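Local coordinates for CheC-like superfamily protein (Shewanella oneidensis, PDB 3H2D) that probably acts in bacterial chemotaxis signalling, as a member of the CheX family of CheC-like phosphatases, at residues F62-K65 against L66-I70; Q69-Q72 against N73-E77. All coordinates share one frame; numbering follows the deposited sequence.

How the interactions relate
Interactions 1 and 2 are the two ends of one short helix, 64-75, which follows directly on strand 54-62; their centres lie about 9 Å apart. Residues 62-70 take the chain from the sheet into the helix, and residues 69-77 bring it out again where Gly76, with positive phi, leaves helical geometry. Gln69 and Ile70 belong to both: in interaction 1 Gln69 N donates to Lys65 O and Ile70 CD1 meets the Phe62 ring, and in interaction 2 they meet Asn73 and Met74. Helix 84-107 packs against both, touching Val67, Leu68, Ile70 and Met71. A glycerol, probably from the crystallisation liquor, is hydrogen-bonded to Glu63 at the start of the helix.

Interaction 1 of 2, residues F62-K65 against L66-I70; sequences FEQK and LVLQI
Phe62, the last residue of strand 54-62, turns its ring onto the first turns of helix 64-75. Val67 CG2 lies over one face of the ring and Leu66 CD2 sits at its edge, while Ile70 CD1 comes within 3.6 Å of Phe62 CE2. With CG anti to its own carbonyl carbon (chi1 -57°), the ring reaches along the buried side of the helix. Glu63 is the N-cap residue; its O accepts Val67 N at 3.1 Å in a nearly straight bond (167° at the hydrogen), and its carboxylate turns away to Thr146 N and a bound glycerol. Gln64 O takes Leu68 N at 3.0 Å, and the two side chains run side by side, Gln64 CG 3.7 Å from Leu68 CD1. With an alanine at Leu68, the aliphatic part of Gln64 would probably lose this neighbour and a gap would open toward Val86 of helix 84-107. Lys65 O continues the series, accepting Gln69 N at 3.0 Å, while its side chain, extended as far as CE, heads away from the helix. The chemistry is thus divided: successive backbone bonds start the helix, and an apolar cluster round Phe62 packs its buried face against the end of the strand it follows.

Interaction 2 of 2, residues Q69-Q72 against N73-E77; sequences QIMQ and NMLGE
The C-terminal end of helix 64-75 closes here, where Gly76 leaves helical geometry with a positive phi of 82°. Backbone bonds from Asn73 N to Gln69 O, Met74 N to Ile70 O and Leu75 N to Met71 O lead up to it, and Gly76 N makes the last of this series, 2.8 Å from Gln72 O but bent to 133° at the hydrogen. On one flank Gln69 NE2 donates to Asn73 OD1 at 2.9 Å; the oxygen lies in the Gln69 amide plane, whereas the donor stands above the Asn73 carbonyl plane, the two amides being turned 61° apart. A bend at chi2 curls Gln69 round to that oxygen. On the apolar side of the helix, Ile70 CG2 meets the selenium of selenomethionine Met74 at 3.7 Å, side by side, and Met71 CG touches Leu75 CD1 at the same distance. Gln72 OE1 accepts a hydrogen bond from Asn78 ND2, and a water donates to Gly76 O at 2.7 Å and accepts a weak bond from Gln72 NE2. The Asn73 amide therefore takes Gln69 within the helix through OD1 and ties the helix to the loop at Ala22 O through ND2, while the apolar residues Ile70 and Met71 press on helix 84-107.

Interaction 1 of 2, residues F62-K65 against L66-I70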
loop_
_atom_site.group_PDB
_atom_site.type_symbol
_atom_site.label_atom_id
_atom_site.label_comp_id
_atom_site.label_asym_id
_atom_site.label_seq_id
_atom_site.Cartn_x
_atom_site.Cartn_y
_atom_site.Cartn_z
ATOM N N PHE B 62 -5.083 11.666 0.753
ATOM C CA PHE B 62 -6.076 12.742 0.812
ATOM C C PHE B 62 -6.642 12.935 2.227
ATOM O O PHE B 62 -6.932 11.949 2.922
ATOM C CB PHE B 62 -7.294 12.457 -0.078
ATOM C CG PHE B 62 -6.995 12.209 -1.535
ATOM C CD1 PHE B 62 -6.742 10.918 -1.981
ATOM C CD2 PHE B 62 -7.019 13.237 -2.468
ATOM C CE1 PHE B 62 -6.488 10.681 -3.345
ATOM C CE2 PHE B 62 -6.792 12.990 -3.823
ATOM C CZ PHE B 62 -6.543 11.707 -4.246
ATOM N N GLU B 63 -6.899 14.187 2.626
ATOM C CA GLU B 63 -7.754 14.453 3.779
ATOM C C GLU B 63 -9.197 14.186 3.428
ATOM O O GLU B 63 -9.583 14.294 2.270
ATOM C CB GLU B 63 -7.578 15.909 4.285
ATOM C CG GLU B 63 -6.257 16.050 4.985
ATOM C CD GLU B 63 -5.895 17.455 5.354
ATOM O OE1 GLU B 63 -6.460 18.398 4.763
ATOM O OE2 GLU B 63 -4.994 17.599 6.215
ATOM N N GLN B 64 -9.990 13.837 4.430
ATOM C CA GLN B 64 -11.370 13.434 4.211
ATOM C C GLN B 64 -12.198 14.473 3.489
ATOM O O GLN B 64 -12.965 14.127 2.580
ATOM C CB GLN B 64 -12.038 13.070 5.531
ATOM C CG GLN B 64 -13.512 12.726 5.360
ATOM C CD GLN B 64 -14.134 12.061 6.556
ATOM O OE1 GLN B 64 -13.598 11.123 7.102
ATOM N NE2 GLN B 64 -15.311 12.559 6.961
ATOM N N LYS B 65 -12.144 15.741 3.920
ATOM C CA LYS B 65 -13.035 16.754 3.283
ATOM C C LYS B 65 -12.699 16.932 1.771
ATOM O O LYS B 65 -13.591 17.112 0.916
ATOM C CB LYS B 65 -12.955 18.087 4.032
ATOM C CG LYS B 65 -13.949 19.132 3.572
ATOM C CD LYS B 65 -13.592 20.485 4.158
ATOM C CE LYS B 65 -14.525 21.582 3.727
ATOM N NZ LYS B 65 -15.861 21.471 4.425
ATOM N N LEU B 66 -11.416 16.830 1.461
ATOM C CA LEU B 66 -10.953 16.923 0.089
ATOM C C LEU B 66 -11.439 15.754 -0.757
ATOM O O LEU B 66 -11.993 15.993 -1.842
ATOM C CB LEU B 66 -9.443 17.070 0.009
ATOM C CG LEU B 66 -8.780 17.036 -1.383
ATOM C CD1 LEU B 66 -9.357 18.039 -2.373
ATOM C CD2 LEU B 66 -7.238 17.171 -1.293
ATOM N N VAL B 67 -11.246 14.520 -0.292
ATOM C CA VAL B 67 -11.650 13.366 -1.104
ATOM C C VAL B 67 -13.186 13.343 -1.280
ATOM O O VAL B 67 -13.686 12.934 -2.326
ATOM C CB VAL B 67 -11.169 12.030 -0.508
ATOM C CG1 VAL B 67 -12.023 11.591 0.623
ATOM C CG2 VAL B 67 -11.030 10.899 -1.600
ATOM N N LEU B 68 -13.928 13.737 -0.245
ATOM C CA LEU B 68 -15.378 13.840 -0.368
ATOM C C LEU B 68 -15.834 14.921 -1.357
ATOM O O LEU B 68 -16.860 14.751 -2.040
ATOM C CB LEU B 68 -16.039 14.011 0.985
ATOM C CG LEU B 68 -15.925 12.826 1.959
ATOM C CD1 LEU B 68 -16.566 13.217 3.285
ATOM C CD2 LEU B 68 -16.617 11.568 1.364
ATOM N N GLN B 69 -15.127 16.028 -1.432
ATOM C CA GLN B 69 -15.437 17.026 -2.445
ATOM C C GLN B 69 -15.097 16.539 -3.852
ATOM O O GLN B 69 -15.806 16.876 -4.807
ATOM C CB GLN B 69 -14.704 18.343 -2.204
ATOM C CG GLN B 69 -15.221 19.517 -3.074
ATOM C CD GLN B 69 -16.675 19.845 -2.854
ATOM O OE1 GLN B 69 -17.094 20.084 -1.722
ATOM N NE2 GLN B 69 -17.465 19.867 -3.933
ATOM N N ILE B 70 -13.977 15.815 -3.996
ATOM C CA ILE B 70 -13.593 15.177 -5.249
ATOM C C ILE B 70 -14.714 14.201 -5.679
ATOM O O ILE B 70 -15.161 14.218 -6.851
ATOM C CB ILE B 70 -12.188 14.453 -5.127
ATOM C CG1 ILE B 70 -11.056 15.472 -4.977
ATOM C CG2 ILE B 70 -11.891 13.499 -6.318
ATOM C CD1 ILE B 70 -9.732 14.819 -4.631
#

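Interaction 2 of 2, residues Q69-Q72 against N73-E77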
loop_
_atom_site.group_PDB
_atom_site.type_symbol
_atom_site.label_atom_id
_atom_site.label_comp_id
_atom_site.label_asym_id
_atom_site.label_seq_id
_atom_site.Cartn_x
_atom_site.Cartn_y
_atom_site.Cartn_z
ATOM N N GLN B 69 -15.127 16.028 -1.432
ATOM C CA GLN B 69 -15.437 17.026 -2.445
ATOM C C GLN B 69 -15.097 16.539 -3.852
ATOM O O GLN B 69 -15.806 16.876 -4.807
ATOM C CB GLN B 69 -14.704 18.343 -2.204
ATOM C CG GLN B 69 -15.221 19.517 -3.074
ATOM C CD GLN B 69 -16.675 19.845 -2.854
ATOM O OE1 GLN B 69 -17.094 20.084 -1.722
ATOM N NE2 GLN B 69 -17.465 19.867 -3.933
ATOM N N ILE B 70 -13.977 15.815 -3.996
ATOM C CA ILE B 70 -13.593 15.177 -5.249
ATOM C C ILE B 70 -14.714 14.201 -5.679
ATOM O O ILE B 70 -15.161 14.218 -6.851
ATOM C CB ILE B 70 -12.188 14.453 -5.127
ATOM C CG1 ILE B 70 -11.056 15.472 -4.977
ATOM C CG2 ILE B 70 -11.891 13.499 -6.318
ATOM C CD1 ILE B 70 -9.732 14.819 -4.631
HETATM N N MSE B 71 -15.194 13.368 -4.745
HETATM C CA MSE B 71 -16.295 12.480 -5.068
HETATM C C MSE B 71 -17.562 13.224 -5.438
HETATM O O MSE B 71 -18.245 12.797 -6.363
HETATM C CB MSE B 71 -16.640 11.506 -3.963
HETATM C CG MSE B 71 -17.510 10.317 -4.568
HETATM SE SE MSE B 71 -17.686 9.095 -3.206
HETATM C CE MSE B 71 -19.333 8.184 -3.676
ATOM N N GLN B 72 -17.896 14.301 -4.728
ATOM C CA GLN B 72 -19.052 15.099 -5.094
ATOM C C GLN B 72 -18.932 15.552 -6.565
ATOM O O GLN B 72 -19.893 15.471 -7.311
ATOM C CB GLN B 72 -19.210 16.322 -4.203
ATOM C CG GLN B 72 -20.447 17.195 -4.548
ATOM C CD GLN B 72 -21.765 16.461 -4.295
ATOM O OE1 GLN B 72 -21.926 15.770 -3.279
ATOM N NE2 GLN B 72 -22.678 16.551 -5.241
ATOM N N ASN B 73 -17.766 16.093 -6.923
ATOM C CA ASN B 73 -17.589 16.712 -8.226
ATOM C C ASN B 73 -17.530 15.688 -9.366
ATOM O O ASN B 73 -18.043 15.925 -10.455
ATOM C CB ASN B 73 -16.307 17.529 -8.240
ATOM C CG ASN B 73 -16.405 18.792 -7.413
ATOM O OD1 ASN B 73 -17.405 19.053 -6.738
ATOM N ND2 ASN B 73 -15.353 19.575 -7.453
HETATM N N MSE B 74 -16.917 14.548 -9.084
HETATM C CA MSE B 74 -16.744 13.486 -10.084
HETATM C C MSE B 74 -17.999 12.639 -10.279
HETATM O O MSE B 74 -18.348 12.315 -11.418
HETATM C CB MSE B 74 -15.554 12.607 -9.726
HETATM C CG MSE B 74 -14.251 13.325 -9.810
HETATM SE SE MSE B 74 -12.761 12.143 -9.670
HETATM C CE MSE B 74 -12.907 11.197 -11.358
ATOM N N LEU B 75 -18.685 12.317 -9.190
ATOM C CA LEU B 75 -19.838 11.380 -9.226
ATOM C C LEU B 75 -21.191 11.974 -8.802
ATOM O O LEU B 75 -22.215 11.342 -8.954
ATOM C CB LEU B 75 -19.527 10.139 -8.366
ATOM C CG LEU B 75 -18.239 9.382 -8.707
ATOM C CD1 LEU B 75 -17.968 8.305 -7.649
ATOM C CD2 LEU B 75 -18.293 8.804 -10.162
ATOM N N GLY B 76 -21.205 13.187 -8.275
ATOM C CA GLY B 76 -22.436 13.841 -7.983
ATOM C C GLY B 76 -23.027 13.417 -6.664
ATOM O O GLY B 76 -24.197 13.645 -6.402
ATOM N N GLU B 77 -22.224 12.788 -5.834
ATOM C CA GLU B 77 -22.674 12.460 -4.496
ATOM C C GLU B 77 -21.525 12.264 -3.575
ATOM O O GLU B 77 -20.382 12.256 -3.990
ATOM C CB GLU B 77 -23.516 11.219 -4.517
ATOM C CG GLU B 77 -22.959 10.073 -5.329
ATOM C CD GLU B 77 -24.035 9.030 -5.476
ATOM O OE1 GLU B 77 -24.652 8.735 -4.443
ATOM O OE2 GLU B 77 -24.291 8.535 -6.584
HETATM O O HOH W 1 -25.480 15.894 -7.023
#